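Local coordinates for protein peptide methionine sulfoxide reductase MsrA (Treponema denticola ATCC 35405, PDB 5FA9) that probably repairs oxidised proteins by reducing both S and R forms of methionine sulfoxide back to methionine, with an MsrA and an MsrB unit in one chain, at residues Phe12-Glu16 with Thr28-Tyr32; Lys105-Ser109 with Pro313-Phe317; Glu165-Val170 with Thr215-Leu219; Trp232-Ala238 with Leu282-Gly288. The protein carries 2 engineered substitutions. One frame throughout, in Å; residues are numbered along the deposited sequence.

Contact 1 of 4, residues Phe12-Glu16 with Thr28-Tyr32; sequences FWGVE and TDTGY. With D1D ((4S,5S)-1,2-dithiane-4,5-diol), chain F.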
loop_
_atom_site.group_PDB
_atom_site.type_symbol
_atom_site.label_atom_id
_atom_site.label_comp_id
_atom_site.label_asym_id
_atom_site.label_seq_id
_atom_site.Cartn_x
_atom_site.Cartn_y
_atom_site.Cartn_z
ATOM N N PHE B 12 -11.574 -3.355 -19.006
ATOM C CA PHE B 12 -11.298 -3.182 -17.582
ATOM C C PHE B 12 -12.562 -3.037 -16.739
ATOM O O PHE B 12 -12.495 -3.046 -15.509
ATOM C CB PHE B 12 -10.374 -1.976 -17.345
ATOM C CG PHE B 12 -10.777 -0.723 -18.082
ATOM C CD1 PHE B 12 -12.008 -0.124 -17.865
ATOM C CD2 PHE B 12 -9.896 -0.119 -18.963
ATOM C CE1 PHE B 12 -12.362 1.032 -18.534
ATOM C CE2 PHE B 12 -10.244 1.037 -19.635
ATOM C CZ PHE B 12 -11.478 1.614 -19.419
ATOM N N TRP B 13 -13.709 -2.905 -17.398
ATOM C CA TRP B 13 -14.984 -2.824 -16.694
ATOM C C TRP B 13 -15.246 -4.109 -15.920
ATOM O O TRP B 13 -15.593 -4.075 -14.739
ATOM C CB TRP B 13 -16.129 -2.555 -17.673
ATOM C CG TRP B 13 -16.104 -1.183 -18.272
ATOM C CD1 TRP B 13 -15.427 -0.096 -17.801
ATOM C CD2 TRP B 13 -16.789 -0.748 -19.452
ATOM N NE1 TRP B 13 -15.648 0.988 -18.615
ATOM C CE2 TRP B 13 -16.481 0.614 -19.637
ATOM C CE3 TRP B 13 -17.633 -1.379 -20.372
ATOM C CZ2 TRP B 13 -16.985 1.357 -20.703
ATOM C CZ3 TRP B 13 -18.132 -0.641 -21.429
ATOM C CH2 TRP B 13 -17.807 0.712 -21.586
ATOM N N GLY B 14 -15.068 -5.241 -16.592
ATOM C CA GLY B 14 -15.290 -6.535 -15.977
ATOM C C GLY B 14 -14.170 -6.933 -15.036
ATOM O O GLY B 14 -14.415 -7.535 -13.990
ATOM N N VAL B 15 -12.941 -6.598 -15.413
ATOM C CA VAL B 15 -11.772 -6.920 -14.602
ATOM C C VAL B 15 -11.853 -6.252 -13.231
ATOM O O VAL B 15 -11.599 -6.887 -12.208
ATOM C CB VAL B 15 -10.468 -6.494 -15.301
ATOM C CG1 VAL B 15 -9.265 -6.850 -14.443
ATOM C CG2 VAL B 15 -10.362 -7.152 -16.667
ATOM N N GLU B 16 -12.219 -4.974 -13.215
ATOM C CA GLU B 16 -12.373 -4.249 -11.960
ATOM C C GLU B 16 -13.575 -4.771 -11.181
ATOM O O GLU B 16 -13.518 -4.915 -9.960
ATOM C CB GLU B 16 -12.524 -2.746 -12.206
ATOM C CG GLU B 16 -12.620 -1.934 -10.923
ATOM C CD GLU B 16 -12.798 -0.450 -11.172
ATOM O OE1 GLU B 16 -13.485 -0.087 -12.148
ATOM O OE2 GLU B 16 -12.249 0.353 -10.388
ATOM N N THR B 28 -9.242 -0.383 -6.329
ATOM C CA THR B 28 -9.106 -0.711 -7.743
ATOM C C THR B 28 -9.249 0.539 -8.605
ATOM O O THR B 28 -10.071 1.410 -8.318
ATOM C CB THR B 28 -10.147 -1.752 -8.193
ATOM O OG1 THR B 28 -11.466 -1.269 -7.907
ATOM C CG2 THR B 28 -9.930 -3.073 -7.475
ATOM N N ASP B 29 -8.445 0.622 -9.660
ATOM C CA ASP B 29 -8.517 1.737 -10.597
ATOM C C ASP B 29 -8.301 1.252 -12.025
ATOM O O ASP B 29 -7.374 0.490 -12.294
ATOM C CB ASP B 29 -7.480 2.809 -10.254
ATOM C CG ASP B 29 -7.644 3.354 -8.851
ATOM O OD1 ASP B 29 -8.655 4.039 -8.589
ATOM O OD2 ASP B 29 -6.758 3.095 -8.011
ATOM N N THR B 30 -9.153 1.705 -12.937
ATOM C CA THR B 30 -9.021 1.347 -14.343
ATOM C C THR B 30 -8.153 2.365 -15.071
ATOM O O THR B 30 -8.192 3.557 -14.762
ATOM C CB THR B 30 -10.391 1.253 -15.034
ATOM O OG1 THR B 30 -11.087 2.498 -14.893
ATOM C CG2 THR B 30 -11.220 0.144 -14.412
ATOM N N GLY B 31 -7.370 1.895 -16.034
ATOM C CA GLY B 31 -6.473 2.772 -16.763
ATOM C C GLY B 31 -5.827 2.136 -17.978
ATOM O O GLY B 31 -6.211 1.047 -18.407
ATOM N N TYR B 32 -4.838 2.828 -18.533
ATOM C CA TYR B 32 -4.167 2.391 -19.749
ATOM C C TYR B 32 -2.661 2.289 -19.518
ATOM O O TYR B 32 -2.013 3.277 -19.175
ATOM C CB TYR B 32 -4.475 3.354 -20.896
ATOM C CG TYR B 32 -5.933 3.749 -20.976
ATOM C CD1 TYR B 32 -6.859 2.944 -21.628
ATOM C CD2 TYR B 32 -6.386 4.927 -20.392
ATOM C CE1 TYR B 32 -8.193 3.301 -21.699
ATOM C CE2 TYR B 32 -7.718 5.292 -20.458
ATOM C CZ TYR B 32 -8.617 4.475 -21.112
ATOM O OH TYR B 32 -9.944 4.835 -21.180
HETATM S S1 D1D F . -12.916 2.270 -23.487
HETATM C C1 D1D F . -13.629 1.494 -22.260
HETATM C C2 D1D F . -13.548 -0.107 -22.429
HETATM O O2 D1D F . -14.211 -0.654 -21.510
HETATM C C3 D1D F . -14.159 -0.629 -23.949
HETATM O O3 D1D F . -13.948 -1.865 -24.073
HETATM C C4 D1D F . -13.471 0.146 -25.185
HETATM S S4 D1D F . -13.536 1.753 -25.020
#

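Contact 2 of 4, residues Lys105-Ser109 with Pro313-Phe317; sequences KEINS and PTGNF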
loop_
_atom_site.group_PDB
_atom_site.type_symbol
_atom_site.label_atom_id
_atom_site.label_comp_id
_atom_site.label_asym_id
_atom_site.label_seq_id
_atom_site.Cartn_x
_atom_site.Cartn_y
_atom_site.Cartn_z
ATOM N N LYS B 105 10.105 -12.632 -9.753
ATOM C CA LYS B 105 10.308 -14.075 -9.727
ATOM C C LYS B 105 9.023 -14.816 -9.369
ATOM O O LYS B 105 8.809 -15.945 -9.808
ATOM C CB LYS B 105 11.429 -14.440 -8.753
ATOM C CG LYS B 105 12.495 -15.331 -9.372
ATOM C CD LYS B 105 13.894 -14.798 -9.109
ATOM C CE LYS B 105 14.904 -15.421 -10.062
ATOM N NZ LYS B 105 16.069 -14.524 -10.307
ATOM N N GLU B 106 8.170 -14.179 -8.573
ATOM C CA GLU B 106 6.876 -14.761 -8.231
ATOM C C GLU B 106 5.957 -14.789 -9.448
ATOM O O GLU B 106 5.291 -15.791 -9.712
ATOM C CB GLU B 106 6.214 -13.987 -7.090
ATOM C CG GLU B 106 6.890 -14.158 -5.738
ATOM C CD GLU B 106 6.191 -13.385 -4.637
ATOM O OE1 GLU B 106 4.995 -13.650 -4.390
ATOM O OE2 GLU B 106 6.835 -12.512 -4.017
ATOM N N ILE B 107 5.924 -13.682 -10.183
ATOM C CA ILE B 107 5.100 -13.578 -11.382
ATOM C C ILE B 107 5.558 -14.560 -12.457
ATOM O O ILE B 107 4.743 -15.273 -13.044
ATOM C CB ILE B 107 5.119 -12.150 -11.959
ATOM C CG1 ILE B 107 4.529 -11.161 -10.952
ATOM C CG2 ILE B 107 4.343 -12.091 -13.265
ATOM C CD1 ILE B 107 4.666 -9.711 -11.368
ATOM N N ASN B 108 6.864 -14.599 -12.707
ATOM C CA ASN B 108 7.424 -15.497 -13.714
ATOM C C ASN B 108 7.180 -16.965 -13.387
ATOM O O ASN B 108 6.847 -17.756 -14.269
ATOM C CB ASN B 108 8.925 -15.249 -13.876
ATOM C CG ASN B 108 9.230 -13.921 -14.538
ATOM O OD1 ASN B 108 8.457 -13.432 -15.361
ATOM N ND2 ASN B 108 10.366 -13.333 -14.186
ATOM N N SER B 109 7.346 -17.323 -12.117
ATOM C CA SER B 109 7.129 -18.694 -11.670
ATOM C C SER B 109 5.680 -19.131 -11.859
ATOM O O SER B 109 5.412 -20.280 -12.207
ATOM C CB SER B 109 7.528 -18.849 -10.201
ATOM O OG SER B 109 8.909 -18.593 -10.018
ATOM N N PRO B 313 6.200 -20.000 -3.982
ATOM C CA PRO B 313 5.860 -18.871 -4.857
ATOM C C PRO B 313 6.883 -18.650 -5.970
ATOM O O PRO B 313 6.534 -18.138 -7.033
ATOM C CB PRO B 313 5.834 -17.674 -3.898
ATOM C CG PRO B 313 6.613 -18.110 -2.705
ATOM C CD PRO B 313 6.369 -19.578 -2.582
ATOM N N THR B 314 8.131 -19.034 -5.719
ATOM C CA THR B 314 9.185 -18.913 -6.718
ATOM C C THR B 314 9.765 -20.283 -7.053
ATOM O O THR B 314 10.904 -20.392 -7.510
ATOM C CB THR B 314 10.318 -17.984 -6.240
ATOM O OG1 THR B 314 10.866 -18.485 -5.013
ATOM C CG2 THR B 314 9.792 -16.574 -6.016
ATOM N N GLY B 315 8.970 -21.323 -6.828
ATOM C CA GLY B 315 9.383 -22.686 -7.106
ATOM C C GLY B 315 9.657 -22.984 -8.568
ATOM O O GLY B 315 9.259 -22.232 -9.457
ATOM N N ASN B 316 10.351 -24.090 -8.809
ATOM C CA ASN B 316 10.693 -24.514 -10.160
ATOM C C ASN B 316 9.509 -25.160 -10.869
ATOM O O ASN B 316 8.933 -26.130 -10.375
ATOM C CB ASN B 316 11.873 -25.486 -10.124
ATOM C CG ASN B 316 13.165 -24.817 -9.700
ATOM O OD1 ASN B 316 13.746 -25.162 -8.671
ATOM N ND2 ASN B 316 13.622 -23.855 -10.494
ATOM N N PHE B 317 9.148 -24.621 -12.029
ATOM C CA PHE B 317 8.054 -25.175 -12.817
ATOM C C PHE B 317 8.436 -25.273 -14.290
ATOM O O PHE B 317 8.231 -24.333 -15.058
ATOM C CB PHE B 317 6.788 -24.329 -12.654
ATOM C CG PHE B 317 6.335 -24.180 -11.227
ATOM C CD1 PHE B 317 5.836 -25.266 -10.528
ATOM C CD2 PHE B 317 6.404 -22.952 -10.589
ATOM C CE1 PHE B 317 5.419 -25.133 -9.215
ATOM C CE2 PHE B 317 5.989 -22.812 -9.277
ATOM C CZ PHE B 317 5.495 -23.903 -8.589
HETATM O O HOH W 1 4.172 -17.326 -7.635
#

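Contact 3 of 4, residues Glu165-Val170 with Thr215-Leu219; sequences ESKFKV and TGKPL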
loop_
_atom_site.group_PDB
_atom_site.type_symbol
_atom_site.label_atom_id
_atom_site.label_comp_id
_atom_site.label_asym_id
_atom_site.label_seq_id
_atom_site.Cartn_x
_atom_site.Cartn_y
_atom_site.Cartn_z
ATOM N N GLU B 165 -13.922 -27.728 -5.898
ATOM C CA GLU B 165 -14.272 -28.119 -4.539
ATOM C C GLU B 165 -15.287 -29.255 -4.533
ATOM O O GLU B 165 -15.938 -29.513 -3.520
ATOM C CB GLU B 165 -14.821 -26.923 -3.759
ATOM C CG GLU B 165 -13.812 -25.810 -3.537
ATOM C CD GLU B 165 -14.277 -24.806 -2.501
ATOM O OE1 GLU B 165 -15.325 -25.047 -1.864
ATOM O OE2 GLU B 165 -13.596 -23.774 -2.324
ATOM N N SER B 166 -15.419 -29.930 -5.670
ATOM C CA SER B 166 -16.366 -31.029 -5.800
ATOM C C SER B 166 -15.973 -32.195 -4.900
ATOM O O SER B 166 -16.831 -32.934 -4.417
ATOM C CB SER B 166 -16.456 -31.491 -7.257
ATOM O OG SER B 166 -15.214 -32.004 -7.706
ATOM N N LYS B 167 -14.671 -32.358 -4.685
ATOM C CA LYS B 167 -14.167 -33.442 -3.851
ATOM C C LYS B 167 -14.082 -33.054 -2.379
ATOM O O LYS B 167 -13.724 -33.877 -1.537
ATOM C CB LYS B 167 -12.785 -33.886 -4.334
ATOM C CG LYS B 167 -12.757 -34.474 -5.732
ATOM C CD LYS B 167 -11.324 -34.631 -6.218
ATOM C CE LYS B 167 -10.474 -35.386 -5.205
ATOM N NZ LYS B 167 -9.023 -35.330 -5.538
ATOM N N PHE B 168 -14.414 -31.806 -2.060
ATOM C CA PHE B 168 -14.295 -31.344 -0.680
ATOM C C PHE B 168 -15.642 -31.229 0.019
ATOM O O PHE B 168 -15.874 -30.290 0.782
ATOM C CB PHE B 168 -13.577 -29.991 -0.635
ATOM C CG PHE B 168 -12.223 -30.000 -1.284
ATOM C CD1 PHE B 168 -11.431 -31.135 -1.249
ATOM C CD2 PHE B 168 -11.744 -28.874 -1.933
ATOM C CE1 PHE B 168 -10.188 -31.150 -1.848
ATOM C CE2 PHE B 168 -10.499 -28.881 -2.534
ATOM C CZ PHE B 168 -9.720 -30.022 -2.490
ATOM N N LYS B 169 -16.530 -32.184 -0.242
ATOM C CA LYS B 169 -17.843 -32.203 0.402
ATOM C C LYS B 169 -17.787 -32.825 1.797
ATOM O O LYS B 169 -16.996 -33.733 2.056
ATOM C CB LYS B 169 -18.866 -32.905 -0.491
ATOM C CG LYS B 169 -19.225 -32.058 -1.706
ATOM C CD LYS B 169 -19.809 -32.864 -2.848
ATOM C CE LYS B 169 -20.247 -31.947 -3.984
ATOM N NZ LYS B 169 -19.461 -30.675 -4.018
ATOM N N VAL B 170 -18.641 -32.329 2.685
ATOM C CA VAL B 170 -18.625 -32.719 4.089
ATOM C C VAL B 170 -19.491 -33.934 4.388
ATOM O O VAL B 170 -20.667 -33.969 4.025
ATOM C CB VAL B 170 -19.105 -31.565 4.990
ATOM C CG1 VAL B 170 -18.674 -31.800 6.429
ATOM C CG2 VAL B 170 -18.577 -30.238 4.476
ATOM N N THR B 215 -12.811 -32.539 5.315
ATOM C CA THR B 215 -13.255 -32.336 3.936
ATOM C C THR B 215 -12.137 -32.505 2.913
ATOM O O THR B 215 -12.392 -32.848 1.759
ATOM C CB THR B 215 -13.875 -30.936 3.747
ATOM O OG1 THR B 215 -12.859 -29.936 3.895
ATOM C CG2 THR B 215 -14.974 -30.694 4.767
ATOM N N GLY B 216 -10.900 -32.264 3.334
ATOM C CA GLY B 216 -9.766 -32.387 2.438
ATOM C C GLY B 216 -9.414 -31.097 1.717
ATOM O O GLY B 216 -8.521 -31.078 0.872
ATOM N N LYS B 217 -10.131 -30.024 2.034
ATOM C CA LYS B 217 -9.867 -28.720 1.431
ATOM C C LYS B 217 -8.686 -28.022 2.104
ATOM O O LYS B 217 -8.622 -27.955 3.332
ATOM C CB LYS B 217 -11.115 -27.838 1.506
ATOM C CG LYS B 217 -10.940 -26.453 0.905
ATOM C CD LYS B 217 -12.265 -25.714 0.832
ATOM C CE LYS B 217 -12.061 -24.232 0.568
ATOM N NZ LYS B 217 -13.353 -23.491 0.548
ATOM N N PRO B 218 -7.744 -27.501 1.299
ATOM C CA PRO B 218 -6.573 -26.775 1.805
ATOM C C PRO B 218 -6.954 -25.559 2.646
ATOM O O PRO B 218 -7.836 -24.794 2.256
ATOM C CB PRO B 218 -5.848 -26.347 0.525
ATOM C CG PRO B 218 -6.265 -27.352 -0.490
ATOM C CD PRO B 218 -7.695 -27.665 -0.164
ATOM N N LEU B 219 -6.292 -25.389 3.785
ATOM C CA LEU B 219 -6.601 -24.288 4.692
ATOM C C LEU B 219 -5.393 -23.390 4.941
ATOM O O LEU B 219 -5.524 -22.168 5.009
ATOM C CB LEU B 219 -7.127 -24.827 6.023
ATOM C CG LEU B 219 -8.399 -25.673 5.963
ATOM C CD1 LEU B 219 -8.728 -26.233 7.337
ATOM C CD2 LEU B 219 -9.558 -24.855 5.420
#

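Contact 4 of 4, residues Trp232-Ala238 with Leu282-Gly288; sequences WPSFTKA and LRYSING. Engineered in segment 282-288: Ser285 (natural residue Cys).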
loop_
_atom_site.group_PDB
_atom_site.type_symbol
_atom_site.label_atom_id
_atom_site.label_comp_id
_atom_site.label_asym_id
_atom_site.label_seq_id
_atom_site.Cartn_x
_atom_site.Cartn_y
_atom_site.Cartn_z
ATOM N N TRP B 232 0.495 -24.360 19.910
ATOM C CA TRP B 232 -0.370 -24.735 18.795
ATOM C C TRP B 232 0.231 -24.313 17.461
ATOM O O TRP B 232 0.969 -23.330 17.395
ATOM C CB TRP B 232 -1.761 -24.113 18.952
ATOM C CG TRP B 232 -2.518 -24.599 20.147
ATOM C CD1 TRP B 232 -3.119 -25.814 20.298
ATOM C CD2 TRP B 232 -2.776 -23.870 21.353
ATOM N NE1 TRP B 232 -3.724 -25.892 21.529
ATOM C CE2 TRP B 232 -3.530 -24.711 22.195
ATOM C CE3 TRP B 232 -2.438 -22.591 21.802
ATOM C CZ2 TRP B 232 -3.952 -24.313 23.461
ATOM C CZ3 TRP B 232 -2.858 -22.198 23.061
ATOM C CH2 TRP B 232 -3.606 -23.056 23.876
ATOM N N PRO B 233 -0.071 -25.072 16.394
ATOM C CA PRO B 233 0.281 -24.666 15.030
ATOM C C PRO B 233 -0.224 -23.260 14.722
ATOM O O PRO B 233 -1.423 -23.003 14.822
ATOM C CB PRO B 233 -0.427 -25.709 14.163
ATOM C CG PRO B 233 -0.484 -26.921 15.023
ATOM C CD PRO B 233 -0.660 -26.423 16.434
ATOM N N SER B 234 0.685 -22.365 14.352
ATOM C CA SER B 234 0.332 -20.966 14.143
ATOM C C SER B 234 0.660 -20.504 12.728
ATOM O O SER B 234 1.716 -20.827 12.186
ATOM C CB SER B 234 1.048 -20.079 15.163
ATOM O OG SER B 234 0.721 -20.462 16.486
ATOM N N PHE B 235 -0.257 -19.745 12.138
ATOM C CA PHE B 235 -0.093 -19.256 10.776
ATOM C C PHE B 235 -0.356 -17.754 10.703
ATOM O O PHE B 235 -1.081 -17.202 11.531
ATOM C CB PHE B 235 -1.027 -20.003 9.820
ATOM C CG PHE B 235 -0.830 -21.493 9.821
ATOM C CD1 PHE B 235 -1.529 -22.299 10.704
ATOM C CD2 PHE B 235 0.054 -22.089 8.935
ATOM C CE1 PHE B 235 -1.349 -23.670 10.707
ATOM C CE2 PHE B 235 0.237 -23.459 8.933
ATOM C CZ PHE B 235 -0.466 -24.250 9.820
ATOM N N THR B 236 0.243 -17.099 9.714
ATOM C CA THR B 236 0.102 -15.655 9.559
ATOM C C THR B 236 -1.089 -15.299 8.677
ATOM O O THR B 236 -1.574 -14.168 8.703
ATOM C CB THR B 236 1.374 -15.028 8.960
ATOM O OG1 THR B 236 1.570 -15.519 7.628
ATOM C CG2 THR B 236 2.588 -15.375 9.809
ATOM N N LYS B 237 -1.557 -16.271 7.900
ATOM C CA LYS B 237 -2.698 -16.068 7.014
ATOM C C LYS B 237 -3.262 -17.398 6.533
ATOM O O LYS B 237 -2.652 -18.449 6.725
ATOM C CB LYS B 237 -2.304 -15.209 5.811
ATOM C CG LYS B 237 -1.453 -15.940 4.783
ATOM C CD LYS B 237 -1.016 -15.012 3.660
ATOM C CE LYS B 237 -2.210 -14.491 2.876
ATOM N NZ LYS B 237 -2.960 -15.588 2.204
ATOM N N ALA B 238 -4.432 -17.343 5.904
ATOM C CA ALA B 238 -5.019 -18.518 5.274
ATOM C C ALA B 238 -4.397 -18.723 3.899
ATOM O O ALA B 238 -3.828 -17.792 3.326
ATOM C CB ALA B 238 -6.526 -18.370 5.166
ATOM N N LEU B 282 -1.202 -10.920 12.113
ATOM C CA LEU B 282 -2.234 -11.895 12.446
ATOM C C LEU B 282 -1.634 -13.215 12.915
ATOM O O LEU B 282 -0.683 -13.723 12.321
ATOM C CB LEU B 282 -3.145 -12.143 11.242
ATOM C CG LEU B 282 -3.929 -10.945 10.706
ATOM C CD1 LEU B 282 -4.494 -11.249 9.327
ATOM C CD2 LEU B 282 -5.038 -10.559 11.671
ATOM N N ARG B 283 -2.198 -13.768 13.984
ATOM C CA ARG B 283 -1.805 -15.089 14.457
ATOM C C ARG B 283 -2.984 -16.053 14.418
ATOM O O ARG B 283 -3.894 -15.972 15.243
ATOM C CB ARG B 283 -1.236 -15.015 15.876
ATOM C CG ARG B 283 -0.931 -16.380 16.486
ATOM C CD ARG B 283 -0.184 -16.254 17.805
ATOM N NE ARG B 283 -0.978 -15.586 18.832
ATOM C CZ ARG B 283 -1.581 -16.216 19.835
ATOM N NH1 ARG B 283 -1.483 -17.534 19.950
ATOM N NH2 ARG B 283 -2.281 -15.527 20.727
ATOM N N TYR B 284 -2.967 -16.960 13.447
ATOM C CA TYR B 284 -3.989 -17.990 13.356
ATOM C C TYR B 284 -3.596 -19.196 14.197
ATOM O O TYR B 284 -2.755 -19.998 13.791
ATOM C CB TYR B 284 -4.213 -18.406 11.900
ATOM C CG TYR B 284 -4.936 -17.372 11.066
ATOM C CD1 TYR B 284 -4.253 -16.298 10.508
ATOM C CD2 TYR B 284 -6.302 -17.471 10.834
ATOM C CE1 TYR B 284 -4.911 -15.352 9.744
ATOM C CE2 TYR B 284 -6.966 -16.529 10.073
ATOM C CZ TYR B 284 -6.267 -15.473 9.530
ATOM O OH TYR B 284 -6.928 -14.535 8.771
ATOM N N SER B 285 -4.205 -19.319 15.371
ATOM C CA SER B 285 -3.933 -20.445 16.256
ATOM C C SER B 285 -4.878 -21.593 15.927
ATOM O O SER B 285 -6.079 -21.514 16.183
ATOM C CB SER B 285 -4.074 -20.031 17.721
ATOM O OG SER B 285 -3.498 -20.997 18.582
ATOM N N ILE B 286 -4.329 -22.658 15.353
ATOM C CA ILE B 286 -5.140 -23.758 14.844
ATOM C C ILE B 286 -4.747 -25.086 15.482
ATOM O O ILE B 286 -3.564 -25.406 15.588
ATOM C CB ILE B 286 -5.014 -23.880 13.310
ATOM C CG1 ILE B 286 -5.278 -22.530 12.641
ATOM C CG2 ILE B 286 -5.960 -24.945 12.773
ATOM C CD1 ILE B 286 -6.674 -21.995 12.873
ATOM N N ASN B 287 -5.745 -25.850 15.912
ATOM C CA ASN B 287 -5.507 -27.186 16.443
ATOM C C ASN B 287 -4.959 -28.113 15.364
ATOM O O ASN B 287 -5.522 -28.206 14.272
ATOM C CB ASN B 287 -6.793 -27.771 17.031
ATOM C CG ASN B 287 -7.348 -26.937 18.170
ATOM O OD1 ASN B 287 -6.882 -27.028 19.306
ATOM N ND2 ASN B 287 -8.353 -26.123 17.872
ATOM N N GLY B 288 -3.856 -28.788 15.670
ATOM C CA GLY B 288 -3.265 -29.743 14.752
ATOM C C GLY B 288 -4.197 -30.893 14.422
ATOM O O GLY B 288 -4.156 -31.440 13.319
HETATM O O HOH W 2 -0.582 -20.005 18.745
HETATM O O HOH W 3 -0.654 -11.781 9.123
HETATM O O HOH W 4 -5.723 -14.493 6.093
#

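Contact 1 of 4, residues Phe12-Glu16 with Thr28-Tyr32
The Phe12 ring is held between Thr30 on one face and the bound dithiane diol D1D on the other, while Tyr32 meets it at the rim. This is the active-site end of the MsrA fold, where helix 12-19 starts directly after the predicted catalytic position, Ser11, an engineered residue here, and packs on strand 25-33. Helix and strand segments run nearly antiparallel, their axes 8.8 Å apart. Thr30 CB sits 3.9 Å from the centroid of the Phe12 ring, a CH-pi contact displaced toward the rim. At the ring's edge, Phe12 CE2 approaches Tyr32 CE1 at 3.7 Å, an offset edge-to-face pair with the edge of Phe12 turned toward the face of Tyr32 and the planes at 72°. With chi1 at 47°, Phe12 CG lies between its own backbone N and carbonyl carbon, which directs the ring along the strand toward Tyr32. Trp13 presents a face to D1D, whose O2 lies over the centre of the indole, and Trp13 NE1 is hydrogen-bonded to His139 ND1. Phe12 and Trp13 share the D1D pocket with Ser11, Glu52, Tyr92 and His139; Ser11 OG and Tyr92 OH hydrogen-bond to D1D. One helical turn on, an extended Glu16 reaches the strand: OE1, which accepts from Asp141 N, lies 3.2 Å from the methyl carbon Thr30 CG2, and OE2 comes within 3.1 Å of Thr28 OG1.

Contact 2 of 4, residues Lys105-Ser109 with Pro313-Phe317
The C-terminal tail of the fusion protein, after helix 308-311, folds back here onto helix 104-115 of the MsrA unit. Thr314 lies across one turn of that helix, its methyl CG2 resting 3.8 Å from Lys105 CB and equally near Glu106 CG. The backbone does much of the work: Pro313 O receives a CA-H...O contact from Glu106 CA at 3.6 Å, and a water donates both to Pro313 O and to Glu106 O, tying tail to helix without a direct hydrogen bond between them. Ser109 turns its hydroxyl back along its own helix. Its OG, anti to the carbonyl carbon at chi1 -63°, donates to Lys105 O at 2.7 Å, and that carbonyl also accepts from Ser109 N. The same OG stands 3.3 Å from Thr314 CA, close against the tail backbone. Farther along, the Phe317 ring comes near the helix backbone, with CD2 3.3 Å from Ser109 O. Beyond the pair, Phe317 also meets Phe113 edge-to-face on the same helix. Glu106 OE1 is hydrogen-bonded to Gln66 NE2 of helix 65-74, which Pro313 also touches, while Ile107 turns away from the tail to pack on strands 95-98 and 125-128.

Contact 3 of 4, residues Glu165-Val170 with Thr215-Leu219
Lys217 and Glu165 form a salt bridge, Lys217 NZ lying 2.9 Å from Glu165 OE2. It ties residues 165-170, a loop between helices 142-145 and 173-179 and probably part of the linker between the two units, to the residue just before strand 218-221, an outer strand of the three-stranded antiparallel MsrB sheet. The ammonium approaches from above the carboxylate, 44° out of its plane. Lys217 NZ also donates to Gln242 O and Thr263 OG1, so three oxygens hold the tip. With CG anti to the backbone N (chi1 180°), the extended chain carries NZ past the Phe168 ring to the carboxylate. Near its base the same lysine turns apolar: CA stands 3.7 Å above the centre of the Phe168 ring, a CH-pi contact, and CB follows at 3.6 Å from Phe168 CD2. A type I beta turn from Glu165 to Phe168, closed by Phe168 N to Glu165 O, brings carboxylate and ring to that lysine. Phe168 further packs on Pro218, CE2 to CD 3.9 Å. Tyr304 and Tyr307 also touch the ring and the proline. Gly216 takes a positive phi, 91°, and its O lies 3.2 Å from Phe168 CE1. At the outer end, Val170 CG2 meets Thr215 CG2, methyl to methyl, at 3.6 Å.

Contact 4 of 4, residues Trp232-Ala238 with Leu282-Gly288
Tyr284 reaches from its strand across to Phe235 and past it, in the six-stranded antiparallel sheet of the MsrB unit, where strands 234-235 and 283-286 are neighbours. Its CB lies 3.4 Å from Phe235 O and packs on Phe235 CB. The torsion at chi1, -72°, leaves CG beside the backbone N, and CD1 continues past Phe235 O, which stands in the ring plane at the edge. CE1 then meets Lys237 CA at 3.6 Å. At the tip, OH is hydrogen-bonded to Tyr246 OH and shares a water with Ala238 N. The backbones beneath make a hydrogen-bonded pair: Tyr284 N donates to Phe235 O at 2.7 Å, in the carbonyl plane, and Phe235 N returns a bond to Tyr284 O. Beyond it, Ile286 N gives Pro233 O a nearly straight bond, with an angle of 170° at the hydrogen. Phe235 stacks on Phe220. The other sheet face belongs to the non-hydrogen-bonded pair of Ser234 and the engineered Ser285, cysteine in the natural protein and, as in other MsrB enzymes, probably the catalytic one, which would place the MsrB active site on this strand pair. Ser285 OG lies 3.6 Å from Trp232 CB, and Trp232 NE1 donates to Glu194 O. A single water joins Ser234 OG, Ser285 OG and Arg283 NH1, taking the last at 2.9 Å in the guanidinium plane.

Contact 4 is the buried one, with strand-to-strand hydrogen bonds in the six-stranded MsrB sheet; contact 2 is a surface contact made by van der Waals packing and a shared water. Contacts 1 and 3 lie between, partly buried, and both combine an aromatic ring with a carboxylate. Contact 1 lies in the D1D pocket of the MsrA unit, beside the predicted active site, while contact 4 carries the engineered serine at what is probably the MsrB catalytic cysteine position; their centres are about 34 Å apart. Contacts 3 and 4 touch, where Leu219 O packs on Ala238 CB. Along the chain, both fall between the two segments of contact 2, which returns the chain end to the MsrA unit.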